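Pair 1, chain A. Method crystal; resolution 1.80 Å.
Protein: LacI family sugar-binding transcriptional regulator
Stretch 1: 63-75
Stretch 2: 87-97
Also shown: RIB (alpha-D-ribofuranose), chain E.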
# COMPACT_ATOMS: atom_id res chain seq x y z
N SER A 63 5.58 -27.04 -4.46
CA SER A 63 6.83 -27.23 -5.20
C SER A 63 7.11 -26.05 -6.15
O SER A 63 6.91 -26.13 -7.37
CB SER A 63 6.82 -28.58 -5.92
OG SER A 63 8.11 -29.17 -5.86
N VAL A 64 7.57 -24.95 -5.57
CA VAL A 64 7.96 -23.76 -6.32
C VAL A 64 9.46 -23.76 -6.46
O VAL A 64 10.17 -24.50 -5.76
CB VAL A 64 7.52 -22.42 -5.66
CG1 VAL A 64 6.02 -22.30 -5.61
CG2 VAL A 64 8.14 -22.25 -4.28
N ASP A 65 9.95 -22.90 -7.34
CA ASP A 65 11.36 -22.80 -7.60
C ASP A 65 12.11 -22.10 -6.48
O ASP A 65 13.30 -22.33 -6.29
CB ASP A 65 11.58 -22.12 -8.95
CG ASP A 65 10.96 -22.91 -10.08
OD1 ASP A 65 11.17 -24.14 -10.13
OD2 ASP A 65 10.24 -22.31 -10.90
N GLY A 66 11.42 -21.26 -5.70
CA GLY A 66 12.11 -20.61 -4.59
C GLY A 66 11.17 -19.74 -3.76
O GLY A 66 10.09 -19.40 -4.22
N PHE A 67 11.60 -19.45 -2.54
CA PHE A 67 10.80 -18.68 -1.57
C PHE A 67 11.56 -17.49 -1.02
O PHE A 67 12.70 -17.59 -0.61
CB PHE A 67 10.40 -19.54 -0.33
CG PHE A 67 9.21 -20.43 -0.56
CD1 PHE A 67 7.93 -19.89 -0.56
CD2 PHE A 67 9.35 -21.80 -0.75
CE1 PHE A 67 6.82 -20.71 -0.76
CE2 PHE A 67 8.25 -22.62 -0.96
CZ PHE A 67 6.98 -22.07 -0.97
N VAL A 68 10.88 -16.34 -0.97
CA VAL A 68 11.36 -15.20 -0.19
C VAL A 68 10.51 -15.16 1.10
O VAL A 68 9.29 -15.09 0.99
CB VAL A 68 11.11 -13.86 -0.95
CG1 VAL A 68 11.61 -12.69 -0.14
CG2 VAL A 68 11.78 -13.90 -2.32
N ILE A 69 11.16 -15.15 2.25
CA ILE A 69 10.50 -15.27 3.56
C ILE A 69 10.83 -14.06 4.42
O ILE A 69 11.93 -13.88 4.90
CB ILE A 69 10.82 -16.62 4.30
CG1 ILE A 69 10.45 -17.80 3.40
CG2 ILE A 69 10.05 -16.66 5.62
CD1 ILE A 69 11.01 -19.15 3.81
N ALA A 70 9.83 -13.19 4.57
CA ALA A 70 9.98 -11.98 5.32
C ALA A 70 9.15 -12.02 6.62
O ALA A 70 9.15 -11.03 7.35
CB ALA A 70 9.54 -10.78 4.48
N SER A 71 8.44 -13.11 6.88
CA SER A 71 7.52 -13.24 8.04
C SER A 71 8.09 -14.25 9.03
O SER A 71 8.54 -15.31 8.61
CB SER A 71 6.12 -13.69 7.54
OG SER A 71 5.30 -14.18 8.59
N SER A 72 8.06 -13.92 10.32
CA SER A 72 8.50 -14.83 11.40
C SER A 72 7.52 -15.97 11.70
O SER A 72 7.83 -16.83 12.51
CB SER A 72 8.72 -14.04 12.70
OG SER A 72 7.52 -13.36 13.02
N GLU A 73 6.36 -15.97 11.05
CA GLU A 73 5.36 -17.04 11.11
C GLU A 73 5.80 -18.32 10.41
O GLU A 73 5.24 -19.37 10.67
CB GLU A 73 3.99 -16.55 10.57
CG GLU A 73 3.38 -15.48 11.48
CD GLU A 73 1.98 -15.04 11.07
OE1 GLU A 73 1.40 -15.63 10.12
OE2 GLU A 73 1.45 -14.12 11.71
N ILE A 74 6.83 -18.27 9.57
CA ILE A 74 7.45 -19.50 9.07
C ILE A 74 8.60 -19.88 10.00
O ILE A 74 9.53 -19.11 10.20
CB ILE A 74 7.93 -19.34 7.62
CG1 ILE A 74 6.79 -18.88 6.72
CG2 ILE A 74 8.52 -20.65 7.12
CD1 ILE A 74 5.72 -19.92 6.43
N SER A 75 8.51 -21.07 10.62
CA SER A 75 9.47 -21.43 11.64
C SER A 75 10.69 -22.07 10.99
O SER A 75 10.59 -22.64 9.90
CB SER A 75 8.86 -22.43 12.64
OG SER A 75 8.66 -23.69 12.01
N LYS A 87 15.50 -29.43 -0.93
CA LYS A 87 16.48 -28.60 -1.66
C LYS A 87 15.81 -27.43 -2.39
O LYS A 87 16.19 -27.09 -3.53
CB LYS A 87 17.29 -29.43 -2.67
CG LYS A 87 17.76 -30.80 -2.20
CD LYS A 87 19.07 -30.74 -1.45
CE LYS A 87 19.71 -32.12 -1.43
NZ LYS A 87 20.80 -32.22 -0.42
N ILE A 88 14.81 -26.82 -1.77
CA ILE A 88 14.14 -25.68 -2.41
C ILE A 88 14.81 -24.46 -1.82
O ILE A 88 14.82 -24.27 -0.62
CB ILE A 88 12.62 -25.63 -2.25
CG1 ILE A 88 11.99 -26.87 -2.88
CG2 ILE A 88 12.07 -24.39 -2.95
CD1 ILE A 88 10.48 -26.85 -2.94
N PRO A 89 15.43 -23.66 -2.69
CA PRO A 89 16.17 -22.52 -2.19
C PRO A 89 15.23 -21.43 -1.65
O PRO A 89 14.08 -21.33 -2.08
CB PRO A 89 16.91 -22.03 -3.44
CG PRO A 89 16.03 -22.42 -4.56
CD PRO A 89 15.43 -23.73 -4.15
N PHE A 90 15.73 -20.71 -0.67
CA PHE A 90 15.01 -19.60 -0.06
C PHE A 90 15.96 -18.52 0.47
O PHE A 90 17.17 -18.68 0.54
CB PHE A 90 14.13 -20.12 1.08
CG PHE A 90 14.92 -20.62 2.27
CD1 PHE A 90 15.37 -21.92 2.34
CD2 PHE A 90 15.22 -19.77 3.31
CE1 PHE A 90 16.11 -22.36 3.43
CE2 PHE A 90 15.95 -20.20 4.40
CZ PHE A 90 16.40 -21.50 4.47
N ILE A 91 15.36 -17.39 0.84
CA ILE A 91 16.10 -16.27 1.37
C ILE A 91 15.17 -15.58 2.39
O ILE A 91 13.97 -15.57 2.20
CB ILE A 91 16.55 -15.31 0.24
CG1 ILE A 91 17.44 -14.20 0.78
CG2 ILE A 91 15.36 -14.77 -0.55
CD1 ILE A 91 18.33 -13.60 -0.30
N VAL A 92 15.77 -15.12 3.47
CA VAL A 92 15.06 -14.47 4.58
C VAL A 92 15.46 -12.99 4.73
O VAL A 92 16.55 -12.55 4.34
CB VAL A 92 15.24 -15.20 5.94
CG1 VAL A 92 14.96 -16.69 5.80
CG2 VAL A 92 16.60 -14.94 6.58
N LEU A 93 14.56 -12.22 5.30
CA LEU A 93 14.79 -10.84 5.51
C LEU A 93 13.73 -10.33 6.46
O LEU A 93 12.75 -11.02 6.80
CB LEU A 93 14.69 -10.06 4.19
CG LEU A 93 13.33 -9.97 3.53
CD1 LEU A 93 13.30 -8.78 2.54
CD2 LEU A 93 12.90 -11.26 2.87
N ASP A 94 13.98 -9.11 6.87
CA ASP A 94 13.04 -8.29 7.62
C ASP A 94 12.65 -8.97 8.94
O ASP A 94 13.54 -9.20 9.77
CB ASP A 94 11.82 -7.96 6.77
CG ASP A 94 11.15 -6.66 7.25
OD1 ASP A 94 11.84 -5.61 7.31
OD2 ASP A 94 9.98 -6.69 7.64
N GLN A 95 11.36 -9.24 9.15
CA GLN A 95 10.88 -9.84 10.43
C GLN A 95 11.27 -11.29 10.58
O GLN A 95 11.15 -11.81 11.67
CB GLN A 95 9.37 -9.75 10.57
CG GLN A 95 8.91 -8.30 10.46
CD GLN A 95 7.45 -8.10 10.82
OE1 GLN A 95 6.76 -9.01 11.25
NE2 GLN A 95 6.98 -6.88 10.64
N LYS A 96 11.67 -11.96 9.50
CA LYS A 96 12.21 -13.33 9.62
C LYS A 96 13.68 -13.32 9.97
O LYS A 96 14.52 -12.90 9.17
CB LYS A 96 12.04 -14.12 8.32
CG LYS A 96 12.65 -15.53 8.31
CD LYS A 96 11.99 -16.43 9.38
CE LYS A 96 12.83 -17.68 9.68
NZ LYS A 96 12.42 -18.36 10.95
N LYS A 97 13.99 -13.80 11.17
CA LYS A 97 15.33 -13.87 11.68
C LYS A 97 16.14 -14.99 10.99
O LYS A 97 15.64 -16.08 10.77
CB LYS A 97 15.27 -14.08 13.20
CG LYS A 97 16.57 -14.47 13.87
CD LYS A 97 17.64 -13.40 13.77
CE LYS A 97 18.80 -13.74 14.68
NZ LYS A 97 20.10 -13.59 13.98
O5 RIB E . 7.09 -0.56 8.55
C5 RIB E . 6.92 -1.96 8.57
C4 RIB E . 7.98 -2.46 9.45
O4 RIB E . 7.90 -3.89 9.73
C3 RIB E . 9.14 -2.02 8.59
O3 RIB E . 9.82 -1.09 9.44
C2 RIB E . 9.80 -3.37 8.28
O2 RIB E . 11.19 -3.34 8.49
C1 RIB E . 9.02 -4.46 9.05
O1 RIB E . 9.87 -5.29 9.81
O HOH W 1 6.44 -11.63 11.18

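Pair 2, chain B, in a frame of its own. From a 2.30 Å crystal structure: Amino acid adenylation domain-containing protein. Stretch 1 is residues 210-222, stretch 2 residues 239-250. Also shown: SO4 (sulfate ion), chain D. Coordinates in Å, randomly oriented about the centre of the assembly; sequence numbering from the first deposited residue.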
# COMPACT_ATOMS: atom_id res chain seq x y z
N THR B 210 -20.54 12.14 -32.03
CA THR B 210 -21.62 11.80 -32.93
C THR B 210 -21.27 10.53 -33.69
O THR B 210 -20.14 10.05 -33.67
CB THR B 210 -21.89 12.93 -33.93
OG1 THR B 210 -20.69 13.23 -34.64
CG2 THR B 210 -22.38 14.18 -33.21
N GLN B 211 -22.28 9.98 -34.38
CA GLN B 211 -22.09 8.78 -35.18
C GLN B 211 -21.15 9.00 -36.36
O GLN B 211 -20.68 8.03 -36.95
CB GLN B 211 -23.44 8.27 -35.69
CG GLN B 211 -23.36 6.96 -36.47
CD GLN B 211 -24.71 6.44 -36.89
OE1 GLN B 211 -24.91 6.06 -38.05
NE2 GLN B 211 -25.65 6.40 -35.96
N GLU B 212 -20.87 10.26 -36.71
CA GLU B 212 -19.98 10.57 -37.82
C GLU B 212 -18.52 10.65 -37.41
O GLU B 212 -17.66 10.79 -38.29
CB GLU B 212 -20.40 11.89 -38.48
CG GLU B 212 -21.31 11.69 -39.69
CD GLU B 212 -22.51 10.82 -39.39
OE1 GLU B 212 -23.27 11.17 -38.46
OE2 GLU B 212 -22.69 9.79 -40.07
N ASP B 213 -18.22 10.57 -36.12
CA ASP B 213 -16.83 10.55 -35.68
C ASP B 213 -16.09 9.37 -36.29
O ASP B 213 -16.67 8.31 -36.57
CB ASP B 213 -16.75 10.48 -34.15
CG ASP B 213 -17.30 11.72 -33.47
OD1 ASP B 213 -17.36 12.79 -34.11
OD2 ASP B 213 -17.67 11.63 -32.27
N VAL B 214 -14.79 9.55 -36.51
CA VAL B 214 -13.88 8.46 -36.85
C VAL B 214 -12.85 8.36 -35.73
O VAL B 214 -12.08 9.30 -35.50
CB VAL B 214 -13.20 8.68 -38.21
CG1 VAL B 214 -12.27 7.52 -38.52
CG2 VAL B 214 -14.26 8.83 -39.32
N SER B 215 -12.85 7.24 -35.02
CA SER B 215 -12.07 7.09 -33.80
C SER B 215 -10.82 6.25 -34.04
O SER B 215 -10.88 5.21 -34.70
CB SER B 215 -12.91 6.46 -32.69
OG SER B 215 -12.19 6.43 -31.47
N LEU B 216 -9.70 6.71 -33.49
CA LEU B 216 -8.44 5.98 -33.52
C LEU B 216 -7.93 5.83 -32.10
O LEU B 216 -7.76 6.83 -31.39
CB LEU B 216 -7.40 6.70 -34.39
CG LEU B 216 -6.00 6.08 -34.38
CD1 LEU B 216 -6.01 4.66 -34.92
CD2 LEU B 216 -5.06 6.96 -35.17
N ASP B 217 -7.67 4.60 -31.68
CA ASP B 217 -7.16 4.32 -30.34
C ASP B 217 -6.15 3.19 -30.41
O ASP B 217 -6.47 2.09 -30.88
CB ASP B 217 -8.29 3.95 -29.38
CG ASP B 217 -7.88 4.04 -27.92
OD1 ASP B 217 -8.77 4.02 -27.04
OD2 ASP B 217 -6.66 4.17 -27.65
N TRP B 218 -4.93 3.45 -29.95
CA TRP B 218 -3.92 2.42 -29.74
C TRP B 218 -3.68 2.12 -28.27
O TRP B 218 -2.94 1.18 -27.96
CB TRP B 218 -2.60 2.82 -30.41
CG TRP B 218 -2.10 4.18 -30.02
CD1 TRP B 218 -2.22 5.33 -30.73
CD2 TRP B 218 -1.39 4.52 -28.82
NE1 TRP B 218 -1.63 6.37 -30.05
CE2 TRP B 218 -1.11 5.90 -28.88
CE3 TRP B 218 -0.96 3.79 -27.71
CZ2 TRP B 218 -0.44 6.57 -27.86
CZ3 TRP B 218 -0.28 4.45 -26.70
CH2 TRP B 218 -0.03 5.83 -26.79
N MET B 219 -4.27 2.89 -27.36
CA MET B 219 -4.09 2.62 -25.94
C MET B 219 -4.75 1.29 -25.57
O MET B 219 -5.73 0.88 -26.20
CB MET B 219 -4.68 3.76 -25.12
CG MET B 219 -3.77 4.97 -25.02
SD MET B 219 -2.30 4.64 -24.03
CE MET B 219 -3.01 4.51 -22.39
N PRO B 220 -4.24 0.61 -24.54
CA PRO B 220 -4.80 -0.70 -24.17
C PRO B 220 -6.28 -0.62 -23.83
O PRO B 220 -6.74 0.29 -23.13
CB PRO B 220 -3.97 -1.10 -22.95
CG PRO B 220 -2.74 -0.28 -23.01
CD PRO B 220 -3.14 1.01 -23.66
N LEU B 221 -7.03 -1.62 -24.29
CA LEU B 221 -8.43 -1.77 -23.92
C LEU B 221 -8.61 -2.14 -22.45
O LEU B 221 -9.74 -2.09 -21.95
CB LEU B 221 -9.10 -2.82 -24.79
CG LEU B 221 -9.38 -2.43 -26.25
CD1 LEU B 221 -9.88 -3.65 -27.02
CD2 LEU B 221 -10.39 -1.29 -26.31
N ASP B 222 -7.53 -2.53 -21.76
CA ASP B 222 -7.58 -2.75 -20.33
C ASP B 222 -7.42 -1.46 -19.53
O ASP B 222 -7.57 -1.49 -18.31
CB ASP B 222 -6.49 -3.75 -19.92
CG ASP B 222 -5.10 -3.29 -20.30
OD1 ASP B 222 -4.48 -2.54 -19.51
OD2 ASP B 222 -4.63 -3.67 -21.39
N CYS B 239 -20.33 5.14 -34.05
CA CYS B 239 -19.39 5.73 -35.00
C CYS B 239 -18.31 4.72 -35.38
O CYS B 239 -18.20 3.63 -34.80
CB CYS B 239 -18.76 7.00 -34.42
SG CYS B 239 -17.36 6.73 -33.28
N GLU B 240 -17.51 5.09 -36.37
CA GLU B 240 -16.43 4.25 -36.84
C GLU B 240 -15.23 4.37 -35.91
O GLU B 240 -14.83 5.49 -35.55
CB GLU B 240 -16.02 4.65 -38.26
CG GLU B 240 -15.55 3.50 -39.12
CD GLU B 240 -16.69 2.63 -39.60
OE1 GLU B 240 -17.69 3.20 -40.08
OE2 GLU B 240 -16.59 1.39 -39.48
N GLN B 241 -14.66 3.24 -35.50
CA GLN B 241 -13.52 3.25 -34.60
C GLN B 241 -12.44 2.32 -35.12
O GLN B 241 -12.72 1.18 -35.52
CB GLN B 241 -13.93 2.86 -33.16
CG GLN B 241 -14.53 1.46 -33.01
CD GLN B 241 -14.89 1.13 -31.57
OE1 GLN B 241 -14.00 0.94 -30.72
NE2 GLN B 241 -16.18 1.05 -31.27
N ILE B 242 -11.20 2.80 -35.12
CA ILE B 242 -10.04 2.05 -35.58
C ILE B 242 -9.18 1.71 -34.37
O ILE B 242 -8.81 2.60 -33.59
CB ILE B 242 -9.24 2.84 -36.63
CG1 ILE B 242 -10.05 2.97 -37.92
CG2 ILE B 242 -7.90 2.16 -36.92
CD1 ILE B 242 -10.68 4.34 -38.11
N ARG B 243 -8.84 0.44 -34.23
CA ARG B 243 -8.03 -0.06 -33.13
C ARG B 243 -6.65 -0.43 -33.64
O ARG B 243 -6.53 -1.14 -34.65
CB ARG B 243 -8.70 -1.27 -32.47
CG ARG B 243 -9.86 -0.92 -31.53
CD ARG B 243 -9.40 -0.15 -30.29
NE ARG B 243 -8.15 -0.68 -29.73
CZ ARG B 243 -7.58 -0.22 -28.62
NH1 ARG B 243 -8.12 0.77 -27.93
NH2 ARG B 243 -6.44 -0.77 -28.20
N ALA B 244 -5.62 0.05 -32.96
CA ALA B 244 -4.24 -0.33 -33.21
C ALA B 244 -3.65 -0.97 -31.96
O ALA B 244 -4.13 -0.77 -30.85
CB ALA B 244 -3.39 0.88 -33.64
N ARG B 245 -2.60 -1.76 -32.17
CA ARG B 245 -1.91 -2.39 -31.05
C ARG B 245 -1.00 -1.39 -30.36
O ARG B 245 -0.30 -0.61 -31.01
CB ARG B 245 -1.11 -3.60 -31.52
CG ARG B 245 -1.96 -4.74 -32.05
CD ARG B 245 -1.38 -6.09 -31.68
NE ARG B 245 -2.15 -7.20 -32.24
CZ ARG B 245 -1.89 -8.49 -32.02
NH1 ARG B 245 -0.88 -8.84 -31.24
NH2 ARG B 245 -2.65 -9.42 -32.58
N THR B 246 -1.04 -1.40 -29.03
CA THR B 246 -0.20 -0.50 -28.25
C THR B 246 1.27 -0.70 -28.58
O THR B 246 2.02 0.27 -28.72
CB THR B 246 -0.44 -0.72 -26.76
OG1 THR B 246 -1.85 -0.74 -26.50
CG2 THR B 246 0.21 0.39 -25.93
N ASP B 247 1.70 -1.95 -28.71
CA ASP B 247 3.10 -2.23 -29.01
C ASP B 247 3.54 -1.51 -30.28
O ASP B 247 4.66 -0.98 -30.34
CB ASP B 247 3.30 -3.74 -29.16
CG ASP B 247 2.76 -4.52 -27.98
OD1 ASP B 247 1.54 -4.42 -27.71
OD2 ASP B 247 3.55 -5.23 -27.32
N ASP B 248 2.67 -1.47 -31.30
CA ASP B 248 3.05 -0.86 -32.56
C ASP B 248 3.30 0.63 -32.42
O ASP B 248 4.13 1.19 -33.15
CB ASP B 248 1.98 -1.11 -33.63
CG ASP B 248 1.76 -2.59 -33.90
OD1 ASP B 248 0.63 -2.97 -34.27
OD2 ASP B 248 2.71 -3.38 -33.71
N PHE B 249 2.60 1.30 -31.50
CA PHE B 249 2.84 2.73 -31.33
C PHE B 249 4.17 2.99 -30.62
O PHE B 249 4.98 3.79 -31.09
CB PHE B 249 1.71 3.40 -30.55
CG PHE B 249 2.07 4.77 -30.06
CD1 PHE B 249 1.98 5.86 -30.91
CD2 PHE B 249 2.55 4.96 -28.77
CE1 PHE B 249 2.34 7.12 -30.47
CE2 PHE B 249 2.91 6.21 -28.33
CZ PHE B 249 2.80 7.30 -29.17
N ILE B 250 4.39 2.36 -29.47
CA ILE B 250 5.61 2.66 -28.72
C ILE B 250 6.84 2.22 -29.51
O ILE B 250 7.93 2.78 -29.34
CB ILE B 250 5.58 2.02 -27.31
CG1 ILE B 250 5.48 0.50 -27.39
CG2 ILE B 250 4.44 2.60 -26.48
CD1 ILE B 250 6.81 -0.21 -27.18
S SO4 D . -5.66 -7.41 -33.72
O1 SO4 D . -5.49 -8.80 -33.38
O2 SO4 D . -5.02 -6.56 -32.76
O3 SO4 D . -7.07 -7.11 -33.75
O4 SO4 D . -5.11 -7.14 -35.01
O HOH W 2 -18.28 6.97 -38.13
O HOH W 3 -11.02 3.99 -31.88
O HOH W 4 -10.49 1.75 -27.43

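Both pairs place two neighbouring parallel strands side by side, each strand followed by a loop or turn. Fourteen central residues superpose with an RMSD of 0.9 Å. The strand axes lie 7° apart in pair 1 and 19° in pair 2.

The backbone ladder is shared. In pair 1, F67(A) N bonds P89(A) O (3.1 Å), I91(A) N bonds F67(A) O (3.0 Å), I69(A) N bonds I91(A) O (2.8 Å) and L93(A) N bonds I69(A) O (3.1 Å). At the matched positions of pair 2, S215(B) N bonds E240(B) O (2.7 Å), I242(B) N bonds S215(B) O (a very short 2.5 Å), D217(B) N bonds I242(B) O (3.0 Å) and A244(B) N bonds D217(B) O (3.0 Å). Pair 2 adds a weak bond from E240(B) N to D213(B) O, 3.3 Å.

I88(A) matches C239(B), and both point toward the other stretch. I88(A) CG2 lies 3.4 Å from V64(A) O; C239(B) CB lies 3.3 Å from D213(B) O.

V68(A) matches L216(B), and I91(A) matches I242(B). These two matched positions are aliphatic in both pairs. V68(A) CG2 meets I91(A) CG2 at 4.1 Å; L216(B) CD1 meets I242(B) CG2 at 3.7 Å. G66(A) has no side chain, whereas its match V214(B) sets CG1 3.6 Å from I242(B) CD1.

The other face differs more. F67(A) CB and F90(A) CB touch at 4.0 Å. At the matched positions, S215(B) CB and Q241(B) CB are 3.8 Å apart. Water 3 bonds both S215(B) OG (2.7 Å) and I242(B) O (3.1 Å). I69(A) CB and V92(A) CG1 make an apolar contact at 4.4 Å. Here pair 2 has charge: D217(B) OD1 and R243(B) NH1 form a salt bridge at 3.4 Å, and water 4 bonds both atoms. The R243(B) guanidinium also reaches the following loop, where R243(B) NH2 bonds M219(B) O at 2.7 Å. L221(B) CD2 packs over one face of this group.

Next along the chains, A70(A) matches W218(B), and L93(A) matches A244(B). Small and large exchange places. A70(A) CB lies 3.8 Å from L93(A) CD2; W218(B) CB lies 3.8 Å from A244(B) CB. The six-membered ring of W218(B) stacks offset on the F249(B) ring, centroids 3.7 Å apart and planes at 9°.

Q95(A) matches T246(B). Q95(A) N bonds A70(A) O weakly at 3.4 Å, while T246(B) OG1 bonds W218(B) O at 2.6 Å. A backbone amide and a side-chain hydroxyl thus reach carbonyls at matched positions.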